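Local coordinates for agmatinase (Deinococcus radiodurans, PDB 1WOI), which probably hydrolyses agmatine to putrescine and urea, using two manganese ions in each subunit, at residues 141-146 with 227-232. Sequence-based numbering, arbitrary orientation.
Sequences QLDAHL and SVDVDG. With MN (manganese (II) ion), chain H; MN (manganese (II) ion), chain G.
Asp143 and Asp229 bring their carboxylates together on a pair of manganese ions and bridge both. Asp143 splits its oxygens, with OD1 on the chain H ion and OD2 on the chain G ion at 2.1 Å. Asp229 instead uses OD2 alone for both metals, at 2.3 Å from the chain H ion. The two carboxylate planes are 60° apart. Asp231 grips the chain H ion with OD1 and OD2 together, and His145 adds ND1. The His145 ring stands nearly square to the Asp231 carboxylate, whose OD2 lies at the ring edge, 3.2 Å from CE1. A water also bridges the metals; His121 and Asp147 complete the chain G site.

Backbone amides hold this shell. Ala144 N donates to Asp231 OD1 at 3.1 Å, and two Asx turns bring His145 N to Asp143 OD1 and Asp231 N to Asp229 OD1. With CG anti to the backbone N (chi1 179°), Gln141 extends to Asp143, and NE2 meets its OD2 from above the carboxylate plane at 3.1 Å. NE2 also reaches Leu146 O, while OE1 bonds Thr178. With an alanine here, Asp143 OD2 and Leu146 O would probably lose their shared donor, and Thr178 its partner OE1.

Behind the metals, Leu142 N bonds Ser227 O, and Asp229 N bonds Leu142 O at 2.9 Å. These parallel strands present the binuclear manganese site at their C-terminal ends, as in the arginase fold.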
# COMPACT_ATOMS: atom_id res chain seq x y z
N GLN A 141 26.06 6.32 19.91
CA GLN A 141 25.16 5.49 19.11
C GLN A 141 23.71 5.47 19.60
O GLN A 141 23.45 5.15 20.76
CB GLN A 141 25.74 4.07 19.12
CG GLN A 141 24.96 2.99 18.38
CD GLN A 141 25.52 1.61 18.69
OE1 GLN A 141 26.56 1.48 19.33
NE2 GLN A 141 24.82 0.57 18.24
N LEU A 142 22.77 5.83 18.72
CA LEU A 142 21.35 5.77 19.05
C LEU A 142 20.94 4.47 18.37
O LEU A 142 21.10 4.33 17.15
CB LEU A 142 20.58 6.95 18.46
CG LEU A 142 20.86 8.34 19.03
CD1 LEU A 142 19.80 9.32 18.54
CD2 LEU A 142 20.85 8.29 20.54
N ASP A 143 20.41 3.52 19.13
CA ASP A 143 20.09 2.22 18.53
C ASP A 143 19.29 1.38 19.50
O ASP A 143 19.42 1.52 20.71
CB ASP A 143 21.42 1.51 18.23
CG ASP A 143 21.32 0.47 17.13
OD1 ASP A 143 20.28 -0.21 17.01
OD2 ASP A 143 22.32 0.33 16.39
N ALA A 144 18.45 0.50 18.96
CA ALA A 144 17.68 -0.40 19.81
C ALA A 144 18.59 -1.61 20.04
O ALA A 144 18.37 -2.38 20.97
CB ALA A 144 16.40 -0.84 19.09
N HIS A 145 19.62 -1.74 19.21
CA HIS A 145 20.54 -2.87 19.29
C HIS A 145 21.99 -2.43 19.55
O HIS A 145 22.38 -1.32 19.23
CB HIS A 145 20.48 -3.69 17.99
CG HIS A 145 19.08 -3.93 17.49
ND1 HIS A 145 18.51 -3.16 16.49
CD2 HIS A 145 18.15 -4.85 17.84
CE1 HIS A 145 17.29 -3.60 16.25
NE2 HIS A 145 17.05 -4.63 17.05
N LEU A 146 22.78 -3.33 20.13
CA LEU A 146 24.18 -3.02 20.45
C LEU A 146 25.11 -3.08 19.24
O LEU A 146 26.02 -2.26 19.11
CB LEU A 146 24.68 -3.98 21.54
CG LEU A 146 26.05 -3.67 22.14
CD1 LEU A 146 26.00 -2.34 22.89
CD2 LEU A 146 26.46 -4.80 23.07
N SER A 227 26.29 7.96 15.35
CA SER A 227 25.73 6.89 14.54
C SER A 227 24.28 6.78 14.96
O SER A 227 23.97 6.34 16.06
CB SER A 227 26.43 5.56 14.79
OG SER A 227 25.85 4.56 13.96
N VAL A 228 23.38 7.19 14.07
CA VAL A 228 21.96 7.13 14.37
C VAL A 228 21.27 6.02 13.60
O VAL A 228 21.14 6.08 12.38
CB VAL A 228 21.27 8.46 14.05
CG1 VAL A 228 19.78 8.38 14.42
CG2 VAL A 228 21.95 9.61 14.80
N ASP A 229 20.83 5.00 14.33
CA ASP A 229 20.08 3.89 13.74
C ASP A 229 18.63 4.28 14.00
O ASP A 229 18.22 4.43 15.15
CB ASP A 229 20.40 2.59 14.47
CG ASP A 229 19.67 1.39 13.88
OD1 ASP A 229 18.55 1.54 13.36
OD2 ASP A 229 20.23 0.28 13.95
N VAL A 230 17.85 4.45 12.94
CA VAL A 230 16.46 4.86 13.13
C VAL A 230 15.64 3.94 14.01
O VAL A 230 14.63 4.38 14.57
CB VAL A 230 15.72 5.07 11.77
CG1 VAL A 230 16.50 6.04 10.89
CG2 VAL A 230 15.53 3.74 11.05
N ASP A 231 16.03 2.67 14.17
CA ASP A 231 15.22 1.81 15.02
C ASP A 231 15.40 2.12 16.50
O ASP A 231 14.74 1.53 17.35
CB ASP A 231 15.44 0.30 14.74
CG ASP A 231 16.84 -0.18 15.02
OD1 ASP A 231 17.48 0.28 15.99
OD2 ASP A 231 17.29 -1.08 14.26
N GLY A 232 16.28 3.09 16.79
CA GLY A 232 16.44 3.51 18.17
C GLY A 232 15.18 4.26 18.56
O GLY A 232 14.77 4.30 19.73
MN MN H . 19.22 -1.29 15.34
MN MN G . 22.07 -0.71 14.56
O HOH W 1 20.93 -2.75 14.11